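Local coordinates for cellulase IBT99 (Metagenomes, PDB 6WBT), which probably hydrolyses 6-phospho-alpha-glucosides, using bound NAD and a manganese ion as in other family 4 glycoside hydrolases, at residues A[108-113]-A[147-152]; A[171-176]-A[199-204]; A[195-200]-A[348-353]. One frame throughout, in Å; residues are numbered along the deposited sequence.

Overall arrangement
The three contacts follow one another along the chain, and none nests inside another. Contact 1 closes a loop of 33 residues, mostly helix 114-136 and strand 143-146, within the Rossmann-like part. Contact 2 then spans 22 residues, joining the start of helix 173-184 to the turn before strand 202-210 and so tying the nucleotide-binding part to the C-terminal domain. Contact 3 begins on the same chain turn, sharing Leu199 and Asn200, and closes a far longer loop of 147 residues, bringing the end of strand 192-197 against the connection between strands 338-345 and 358-366. Contacts 1 and 2, centres about 11 Å apart, both touch NAD and the sugar phosphate; contact 3 lies farther out.

Contact 1 of 3, residues A[108-113]-A[147-152]; sequences GQETCG and YSNPAA. With NAD (nicotinamide-adenine-dinucleotide), chain G; G6P (6-O-phosphono-alpha-D-glucopyranose), chain F.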
# COMPACT_ATOMS: atom_id res chain seq x y z
N GLY A 108 6.81 3.61 -35.84
CA GLY A 108 8.21 3.94 -35.70
C GLY A 108 8.42 5.37 -35.27
O GLY A 108 8.49 6.28 -36.10
N GLN A 109 8.53 5.59 -33.96
CA GLN A 109 8.67 6.92 -33.40
C GLN A 109 10.00 7.03 -32.66
O GLN A 109 10.65 6.03 -32.35
CB GLN A 109 7.51 7.24 -32.44
CG GLN A 109 7.07 8.70 -32.45
CD GLN A 109 7.85 9.56 -31.49
OE1 GLN A 109 8.37 9.07 -30.48
NE2 GLN A 109 7.95 10.85 -31.78
N GLU A 110 10.41 8.27 -32.40
CA GLU A 110 11.68 8.53 -31.73
C GLU A 110 11.69 7.94 -30.33
O GLU A 110 12.64 7.25 -29.94
CB GLU A 110 11.95 10.03 -31.68
CG GLU A 110 13.25 10.41 -31.00
CD GLU A 110 13.27 11.85 -30.53
OE1 GLU A 110 12.28 12.28 -29.90
OE2 GLU A 110 14.26 12.56 -30.80
N THR A 111 10.65 8.20 -29.55
CA THR A 111 10.61 7.81 -28.15
C THR A 111 9.44 6.91 -27.78
O THR A 111 9.32 6.53 -26.61
CB THR A 111 10.58 9.06 -27.25
OG1 THR A 111 9.40 9.82 -27.53
CG2 THR A 111 11.80 9.93 -27.52
N CYS A 112 8.58 6.56 -28.73
CA CYS A 112 7.41 5.73 -28.46
C CYS A 112 7.44 4.49 -29.33
O CYS A 112 7.85 4.54 -30.49
CB CYS A 112 6.11 6.51 -28.70
SG CYS A 112 5.87 7.91 -27.58
N GLY A 113 7.01 3.37 -28.76
CA GLY A 113 6.99 2.11 -29.48
C GLY A 113 8.33 1.40 -29.41
O GLY A 113 9.15 1.62 -28.51
N TYR A 147 17.64 16.51 -20.25
CA TYR A 147 16.45 16.54 -21.09
C TYR A 147 16.65 15.71 -22.35
O TYR A 147 15.99 15.95 -23.36
CB TYR A 147 16.07 17.98 -21.45
CG TYR A 147 17.18 18.79 -22.09
CD1 TYR A 147 18.10 19.47 -21.31
CD2 TYR A 147 17.29 18.88 -23.47
CE1 TYR A 147 19.11 20.22 -21.88
CE2 TYR A 147 18.30 19.62 -24.05
CZ TYR A 147 19.21 20.29 -23.25
OH TYR A 147 20.21 21.02 -23.84
N SER A 148 17.56 14.74 -22.30
CA SER A 148 17.77 13.84 -23.42
C SER A 148 16.75 12.70 -23.38
O SER A 148 16.33 12.25 -22.31
CB SER A 148 19.19 13.27 -23.40
OG SER A 148 19.47 12.62 -22.17
N ASN A 149 16.36 12.25 -24.56
CA ASN A 149 15.32 11.25 -24.73
C ASN A 149 15.93 9.87 -24.92
O ASN A 149 17.08 9.73 -25.34
CB ASN A 149 14.43 11.60 -25.92
CG ASN A 149 13.32 12.57 -25.56
OD1 ASN A 149 12.88 12.62 -24.41
ND2 ASN A 149 12.85 13.33 -26.54
N PRO A 150 15.17 8.79 -24.62
CA PRO A 150 13.83 8.80 -24.01
C PRO A 150 13.88 9.12 -22.52
O PRO A 150 14.42 8.34 -21.74
CB PRO A 150 13.32 7.38 -24.25
CG PRO A 150 14.23 6.80 -25.29
CD PRO A 150 15.56 7.44 -25.04
N ALA A 151 13.31 10.27 -22.14
CA ALA A 151 13.40 10.72 -20.75
C ALA A 151 12.71 9.75 -19.79
O ALA A 151 13.07 9.69 -18.61
CB ALA A 151 12.80 12.12 -20.62
N ALA A 152 11.73 8.99 -20.28
CA ALA A 152 11.03 8.04 -19.41
C ALA A 152 11.93 6.87 -19.05
O ALA A 152 12.01 6.48 -17.88
CB ALA A 152 9.75 7.55 -20.09
PA NAD G . 21.83 15.30 -32.72
O1A NAD G . 21.97 13.90 -33.21
O2A NAD G . 21.72 16.39 -33.73
O5B NAD G . 23.04 15.61 -31.72
C5B NAD G . 23.26 14.75 -30.57
C4B NAD G . 24.69 14.90 -30.10
O4B NAD G . 24.94 13.99 -28.99
C3B NAD G . 25.78 14.59 -31.14
O3B NAD G . 26.74 15.64 -31.15
C2B NAD G . 26.41 13.30 -30.60
O2B NAD G . 27.74 13.08 -31.03
C1B NAD G . 26.27 13.54 -29.11
N9A NAD G . 26.44 12.34 -28.29
C8A NAD G . 26.04 11.06 -28.61
N7A NAD G . 26.33 10.18 -27.69
C5A NAD G . 26.98 10.91 -26.70
C6A NAD G . 27.54 10.54 -25.47
N6A NAD G . 27.54 9.30 -25.00
N1A NAD G . 28.11 11.52 -24.72
C2A NAD G . 28.11 12.77 -25.20
N3A NAD G . 27.61 13.23 -26.35
C4A NAD G . 27.05 12.24 -27.06
O3 NAD G . 20.56 15.38 -31.74
PN NAD G . 19.38 16.46 -31.60
O1N NAD G . 19.98 17.82 -31.45
O2N NAD G . 18.38 16.23 -32.68
O5D NAD G . 18.75 16.00 -30.20
C5D NAD G . 19.64 15.90 -29.06
C4D NAD G . 18.93 15.21 -27.92
O4D NAD G . 17.91 16.10 -27.40
C3D NAD G . 18.18 13.92 -28.29
O3D NAD G . 18.44 12.92 -27.32
C2D NAD G . 16.72 14.39 -28.24
O2D NAD G . 15.77 13.35 -28.11
C1D NAD G . 16.78 15.32 -27.03
N1N NAD G . 15.59 16.21 -26.93
C2N NAD G . 14.64 15.97 -25.97
C3N NAD G . 13.52 16.77 -25.88
C7N NAD G . 12.54 16.49 -24.77
O7N NAD G . 11.34 16.66 -24.97
N7N NAD G . 13.03 16.11 -23.60
C4N NAD G . 13.34 17.81 -26.80
C5N NAD G . 14.33 18.05 -27.74
C6N NAD G . 15.44 17.25 -27.78
C1 G6P F . 9.29 17.63 -28.45
C2 G6P F . 9.41 16.28 -27.77
C3 G6P F . 10.72 15.59 -28.14
C4 G6P F . 10.90 15.57 -29.65
C5 G6P F . 10.76 16.99 -30.20
C6 G6P F . 10.97 17.06 -31.70
O1 G6P F . 10.29 18.52 -27.94
O2 G6P F . 9.36 16.45 -26.35
O3 G6P F . 10.73 14.25 -27.64
O4 G6P F . 12.19 15.05 -29.99
O5 G6P F . 9.46 17.49 -29.86
O6 G6P F . 11.38 15.80 -32.23
P G6P F . 11.98 15.72 -33.72
O1P G6P F . 11.39 14.45 -34.28
O2P G6P F . 13.48 15.69 -33.52
O3P G6P F . 11.48 16.98 -34.38
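The Asn149 carboxamide lies between the CG2 methyl of Thr111, over one of its faces and 3.6 Å from Asn149 CG, and NAD C2N, over the other. A cis peptide joins Asn149 to Pro150, and Asn149 OD1 accepts from Ala151 N at 3.3 Å, forming an Asx turn in which the N-H lies on a lone pair in the carbonyl plane. This turn opens helix 151-161 of the Rossmann-like domain. With CG beside the backbone N (chi1 -85°), Asn149 directs ND2 into the pocket, where it forms weak bonds to G6P O3 at 2.6 Å and to NAD O2D. The extended side chain of Glu110 brings its carboxylate to both ligands: OE1 accepts from G6P O4 at 2.8 Å, and OE2 from NAD O2D at 3.2 Å while also pairing with Arg87. With an alanine here in place of Asn149, G6P O3 would probably lose its amide donor, Ala151 N its acceptor and the Thr111 methyl much of its packing surface. At the start of the segment, two residues before Asn149, Tyr147 O accepts from NAD N7N at 3.0 Å in an almost straight bond of 175°.

Contact 2 of 3, residues A[171-176]-A[199-204]; sequences CDMPVE and LNHYGW. With MN (manganese (II) ion), chain E; G6P (6-O-phosphono-alpha-D-glucopyranose), chain F; NAD (nicotinamide-adenine-dinucleotide), chain G.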
# COMPACT_ATOMS: atom_id res chain seq x y z
N CYS A 171 11.26 17.61 -19.62
CA CYS A 171 10.77 17.44 -20.99
C CYS A 171 10.02 18.71 -21.38
O CYS A 171 9.36 19.34 -20.55
CB CYS A 171 9.85 16.22 -21.11
SG CYS A 171 9.04 16.04 -22.71
N ASP A 172 10.12 19.07 -22.66
CA ASP A 172 9.50 20.29 -23.16
C ASP A 172 8.21 20.04 -23.92
O ASP A 172 7.57 21.00 -24.37
CB ASP A 172 10.48 21.05 -24.07
CG ASP A 172 10.65 20.40 -25.43
OD1 ASP A 172 10.60 19.16 -25.51
OD2 ASP A 172 10.84 21.14 -26.42
N MSE A 173 7.80 18.78 -24.08
CA MSE A 173 6.55 18.47 -24.77
C MSE A 173 5.31 19.03 -24.05
O MSE A 173 4.43 19.59 -24.70
CB MSE A 173 6.40 16.96 -24.98
CG MSE A 173 5.22 16.55 -25.85
SE MSE A 173 5.43 17.10 -27.72
CE MSE A 173 4.11 18.53 -27.77
N PRO A 174 5.23 18.88 -22.71
CA PRO A 174 4.14 19.57 -22.00
C PRO A 174 4.23 21.08 -22.11
O PRO A 174 3.19 21.75 -22.21
CB PRO A 174 4.30 19.08 -20.56
CG PRO A 174 5.03 17.79 -20.67
CD PRO A 174 5.98 18.00 -21.80
N VAL A 175 5.44 21.63 -22.10
CA VAL A 175 5.60 23.08 -22.22
C VAL A 175 5.20 23.55 -23.61
O VAL A 175 4.64 24.64 -23.78
CB VAL A 175 7.04 23.49 -21.87
CG1 VAL A 175 7.15 25.01 -21.75
CG2 VAL A 175 7.49 22.81 -20.58
N GLU A 176 5.49 22.74 -24.63
CA GLU A 176 5.07 23.09 -25.99
C GLU A 176 3.56 23.03 -26.13
O GLU A 176 2.96 23.84 -26.86
CB GLU A 176 5.75 22.16 -27.00
CG GLU A 176 7.20 22.51 -27.27
CD GLU A 176 7.36 23.65 -28.26
OE1 GLU A 176 7.70 23.38 -29.43
OE2 GLU A 176 7.12 24.81 -27.87
N LEU A 199 3.40 9.51 -17.22
CA LEU A 199 4.80 9.27 -17.56
C LEU A 199 5.24 10.24 -18.65
O LEU A 199 4.44 11.01 -19.20
CB LEU A 199 5.00 7.82 -18.01
CG LEU A 199 4.55 6.73 -17.04
CD1 LEU A 199 4.84 5.35 -17.61
CD2 LEU A 199 5.22 6.91 -15.68
N ASN A 200 6.53 10.20 -18.97
CA ASN A 200 7.06 11.06 -20.02
C ASN A 200 6.45 10.66 -21.36
O ASN A 200 6.49 9.49 -21.75
CB ASN A 200 8.58 10.97 -20.07
CG ASN A 200 9.18 11.83 -21.17
OD1 ASN A 200 9.80 11.33 -22.11
ND2 ASN A 200 9.00 13.14 -21.05
N HIS A 201 5.88 11.65 -22.06
CA HIS A 201 5.14 11.42 -23.30
C HIS A 201 3.99 10.43 -23.08
O HIS A 201 3.68 9.62 -23.96
CB HIS A 201 6.06 10.94 -24.43
CG HIS A 201 7.17 11.89 -24.75
ND1 HIS A 201 8.29 11.52 -25.46
CD2 HIS A 201 7.34 13.20 -24.44
CE1 HIS A 201 9.09 12.56 -25.59
NE2 HIS A 201 8.54 13.59 -24.98
N TYR A 202 3.36 10.51 -21.91
CA TYR A 202 2.36 9.54 -21.50
C TYR A 202 1.52 10.10 -20.35
O TYR A 202 1.21 9.39 -19.40
CB TYR A 202 3.04 8.23 -21.07
CG TYR A 202 2.22 6.98 -21.30
CD1 TYR A 202 2.10 6.43 -22.57
CD2 TYR A 202 1.59 6.34 -20.24
CE1 TYR A 202 1.36 5.29 -22.78
CE2 TYR A 202 0.85 5.19 -20.45
CZ TYR A 202 0.74 4.67 -21.72
OH TYR A 202 0.00 3.53 -21.93
N GLY A 203 1.16 11.38 -20.45
CA GLY A 203 0.49 12.06 -19.36
C GLY A 203 -0.83 12.71 -19.73
O GLY A 203 -1.33 12.54 -20.84
N TRP A 204 -1.39 13.46 -18.78
CA TRP A 204 -2.68 14.12 -18.97
C TRP A 204 -2.69 15.44 -18.22
O TRP A 204 -2.10 15.56 -17.14
CB TRP A 204 -3.84 13.24 -18.49
CG TRP A 204 -3.87 11.87 -19.11
CD1 TRP A 204 -3.16 10.78 -18.70
CD2 TRP A 204 -4.64 11.45 -20.24
NE1 TRP A 204 -3.45 9.71 -19.51
CE2 TRP A 204 -4.35 10.09 -20.46
CE3 TRP A 204 -5.55 12.10 -21.08
CZ2 TRP A 204 -4.94 9.36 -21.49
CZ3 TRP A 204 -6.14 11.37 -22.11
CH2 TRP A 204 -5.83 10.02 -22.30
MN MN E . 10.17 14.84 -24.49
C1 G6P F . 9.29 17.63 -28.45
C2 G6P F . 9.41 16.28 -27.77
C3 G6P F . 10.72 15.59 -28.14
C4 G6P F . 10.90 15.57 -29.65
C5 G6P F . 10.76 16.99 -30.20
C6 G6P F . 10.97 17.06 -31.70
O1 G6P F . 10.29 18.52 -27.94
O2 G6P F . 9.36 16.45 -26.35
O3 G6P F . 10.73 14.25 -27.64
O4 G6P F . 12.19 15.05 -29.99
O5 G6P F . 9.46 17.49 -29.86
O6 G6P F . 11.38 15.80 -32.23
P G6P F . 11.98 15.72 -33.72
O1P G6P F . 11.39 14.45 -34.28
O2P G6P F . 13.48 15.69 -33.52
O3P G6P F . 11.48 16.98 -34.38
PA NAD G . 21.83 15.30 -32.72
O1A NAD G . 21.97 13.90 -33.21
O2A NAD G . 21.72 16.39 -33.73
O5B NAD G . 23.04 15.61 -31.72
C5B NAD G . 23.26 14.75 -30.57
C4B NAD G . 24.69 14.90 -30.10
O4B NAD G . 24.94 13.99 -28.99
C3B NAD G . 25.78 14.59 -31.14
O3B NAD G . 26.74 15.64 -31.15
C2B NAD G . 26.41 13.30 -30.60
O2B NAD G . 27.74 13.08 -31.03
C1B NAD G . 26.27 13.54 -29.11
N9A NAD G . 26.44 12.34 -28.29
C8A NAD G . 26.04 11.06 -28.61
N7A NAD G . 26.33 10.18 -27.69
C5A NAD G . 26.98 10.91 -26.70
C6A NAD G . 27.54 10.54 -25.47
N6A NAD G . 27.54 9.30 -25.00
N1A NAD G . 28.11 11.52 -24.72
C2A NAD G . 28.11 12.77 -25.20
N3A NAD G . 27.61 13.23 -26.35
C4A NAD G . 27.05 12.24 -27.06
O3 NAD G . 20.56 15.38 -31.74
PN NAD G . 19.38 16.46 -31.60
O1N NAD G . 19.98 17.82 -31.45
O2N NAD G . 18.38 16.23 -32.68
O5D NAD G . 18.75 16.00 -30.20
C5D NAD G . 19.64 15.90 -29.06
C4D NAD G . 18.93 15.21 -27.92
O4D NAD G . 17.91 16.10 -27.40
C3D NAD G . 18.18 13.92 -28.29
O3D NAD G . 18.44 12.92 -27.32
C2D NAD G . 16.72 14.39 -28.24
O2D NAD G . 15.77 13.35 -28.11
C1D NAD G . 16.78 15.32 -27.03
N1N NAD G . 15.59 16.21 -26.93
C2N NAD G . 14.64 15.97 -25.97
C3N NAD G . 13.52 16.77 -25.88
C7N NAD G . 12.54 16.49 -24.77
O7N NAD G . 11.34 16.66 -24.97
N7N NAD G . 13.03 16.11 -23.60
C4N NAD G . 13.34 17.81 -26.80
C5N NAD G . 14.33 18.05 -27.74
C6N NAD G . 15.44 17.25 -27.78
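A single manganese ion joins Cys171 and His201 to both the cofactor and the sugar: Cys171 SG binds it at 2.4 Å, His201 NE2 at 2.1 Å, NAD O7N at 2.2 Å and G6P O2 at 2.6 Å. Metal and nicotinamide thus meet directly at the sugar, consistent with the NAD- and metal-dependent chemistry of family 4 glycosidases. With SG anti to the backbone N (chi1 174°), Cys171 faces the ion and also accepts the Met173 N-H at 3.3 Å, a capping bond that fixes the sulfur at the start of helix 173-184. From the other segment Asn200 ND2 adds a weak bond to the same SG while also bonding to Glu360 OE1, so the metal and two N-H groups, one of them weakly, hold the sulfur. The amide oxygen of Asn200 sits over one face of the His201 ring, 3.6 Å above its plane; the ring of Tyr266 also stacks with the imidazole. Thr111 OG1 bonds to His201 ND1, a second-shell contact that sets the ring's rotation and leaves NE2 to the metal. Met173, present as selenomethionine, brings CB obliquely to the imidazole, 3.9 Å from His201 CD2. Asp172 OD1 accepts from G6P O1 without binding the metal. His201 belongs to a type II turn from Leu199 to Tyr202, between strands 192-197 and 202-210, while Glu360 of strand 358-366 touches Cys171 and His321 of helix 321-334 touches Asp172.

Contact 3 of 3, residues A[195-200]-A[348-353]; sequences DYFGLN and GAIENL
The corner where strand 192-197 of the antiparallel sheet gives way to the loop before strand 202-210 packs against the connection between strands 338-345 and 358-366 of the mixed sheet. Here Ile350 meets Phe197 and Gly198 in a small apolar contact that buries 96 Å² in all. The meeting is made by one methyl group: Ile350 CD1 lies 4.0 Å from Phe197 CB and stands obliquely to the phenyl ring. Beyond it, the same CD1 comes within 4.4 Å of Gly198 N, packing against the backbone just where the strand bends. Ile350 reaches across because CG1 is anti to its carbonyl carbon and the chain then runs straight on to CD1 (chi2 179°). No hydrogen bond crosses between the segments, and the apolar surfaces carry the contact. Gly198 has backbone angles (phi 128°, psi -163°) at which a CB would press on the carbonyl oxygen of Phe197, so the corner depends on the missing side chain.

In the second segment, Ile350 opens a type I turn to Leu353, closed by Leu353 N donating to Ile350 O at 3.2 Å, and its own N-H is taken by Asn346 OD1. Ala349 and Glu351 flank it and touch Arg374 and Gly348 of the second subunit, so the loop also lies at a subunit interface. Phe197 pairs through its backbone with Trp204 of strand 202-210, and Gly198 is backbone hydrogen-bonded to Glu360 of strand 358-366. Leu199 and Leu353 both reach Ile386 of helix 380-402.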
# COMPACT_ATOMS: atom_id res chain seq x y z
N ASP A 195 -2.11 21.46 -13.95
CA ASP A 195 -1.93 20.25 -13.17
C ASP A 195 -1.81 19.06 -14.11
O ASP A 195 -2.60 18.93 -15.05
CB ASP A 195 -3.10 20.05 -12.20
CG ASP A 195 -3.32 21.24 -11.29
OD1 ASP A 195 -2.32 21.79 -10.78
OD2 ASP A 195 -4.49 21.63 -11.10
N TYR A 196 -0.83 18.20 -13.86
CA TYR A 196 -0.42 17.20 -14.83
C TYR A 196 0.08 15.96 -14.11
O TYR A 196 0.66 16.05 -13.03
CB TYR A 196 0.65 17.78 -15.76
CG TYR A 196 1.17 16.85 -16.83
CD1 TYR A 196 2.24 16.00 -16.58
CD2 TYR A 196 0.62 16.85 -18.11
CE1 TYR A 196 2.73 15.16 -17.56
CE2 TYR A 196 1.11 16.02 -19.09
CZ TYR A 196 2.16 15.17 -18.82
OH TYR A 196 2.65 14.34 -19.79
N PHE A 197 -0.16 14.79 -14.71
CA PHE A 197 0.36 13.54 -14.17
C PHE A 197 0.52 12.55 -15.31
O PHE A 197 -0.05 12.71 -16.39
CB PHE A 197 -0.54 12.97 -13.08
CG PHE A 197 -1.78 12.27 -13.60
CD1 PHE A 197 -1.77 10.91 -13.84
CD2 PHE A 197 -2.94 12.98 -13.84
CE1 PHE A 197 -2.90 10.27 -14.33
CE2 PHE A 197 -4.07 12.35 -14.32
CZ PHE A 197 -4.05 10.99 -14.56
N GLY A 198 1.30 11.50 -15.04
CA GLY A 198 1.55 10.44 -15.99
C GLY A 198 3.04 10.21 -16.14
O GLY A 198 3.84 10.63 -15.31
N LEU A 199 3.40 9.51 -17.22
CA LEU A 199 4.80 9.27 -17.56
C LEU A 199 5.24 10.24 -18.65
O LEU A 199 4.44 11.01 -19.20
CB LEU A 199 5.00 7.82 -18.01
CG LEU A 199 4.55 6.73 -17.04
CD1 LEU A 199 4.84 5.35 -17.61
CD2 LEU A 199 5.22 6.91 -15.68
N ASN A 200 6.53 10.20 -18.97
CA ASN A 200 7.06 11.06 -20.02
C ASN A 200 6.45 10.66 -21.36
O ASN A 200 6.49 9.49 -21.75
CB ASN A 200 8.58 10.97 -20.07
CG ASN A 200 9.18 11.83 -21.17
OD1 ASN A 200 9.80 11.33 -22.11
ND2 ASN A 200 9.00 13.14 -21.05
N GLY A 348 5.00 7.22 -3.62
CA GLY A 348 3.76 7.64 -3.01
C GLY A 348 3.18 8.94 -3.54
O GLY A 348 2.11 9.35 -3.07
N ALA A 349 3.84 9.59 -4.49
CA ALA A 349 3.28 10.81 -5.08
C ALA A 349 1.95 10.51 -5.76
O ALA A 349 0.94 11.17 -5.47
CB ALA A 349 4.27 11.41 -6.08
N ILE A 350 1.93 9.53 -6.65
CA ILE A 350 0.69 8.97 -7.19
C ILE A 350 0.48 7.64 -6.48
O ILE A 350 1.25 6.69 -6.67
CB ILE A 350 0.76 8.80 -8.71
CG1 ILE A 350 1.08 10.13 -9.39
CG2 ILE A 350 -0.55 8.24 -9.24
CD1 ILE A 350 1.18 10.05 -10.90
N GLU A 351 -0.56 7.57 -5.65
CA GLU A 351 -0.68 6.47 -4.69
C GLU A 351 -0.92 5.13 -5.38
O GLU A 351 -0.41 4.10 -4.94
CB GLU A 351 -1.80 6.75 -3.69
CG GLU A 351 -1.38 6.63 -2.23
CD GLU A 351 -2.56 6.45 -1.30
OE1 GLU A 351 -2.67 5.37 -0.67
OE2 GLU A 351 -3.38 7.38 -1.19
N ASN A 352 -1.71 5.12 -6.46
CA ASN A 352 -2.05 3.87 -7.12
C ASN A 352 -0.89 3.23 -7.87
O ASN A 352 -1.05 2.13 -8.40
CB ASN A 352 -3.22 4.07 -8.09
CG ASN A 352 -4.00 5.34 -7.81
OD1 ASN A 352 -3.56 6.44 -8.15
ND2 ASN A 352 -5.16 5.19 -7.19
N LEU A 353 0.27 3.88 -7.93
CA LEU A 353 1.39 3.40 -8.71
C LEU A 353 2.52 2.92 -7.81
O LEU A 353 2.59 3.25 -6.62
CB LEU A 353 1.90 4.49 -9.66
CG LEU A 353 0.88 4.97 -10.69
CD1 LEU A 353 1.46 6.10 -11.53
CD2 LEU A 353 0.43 3.82 -11.56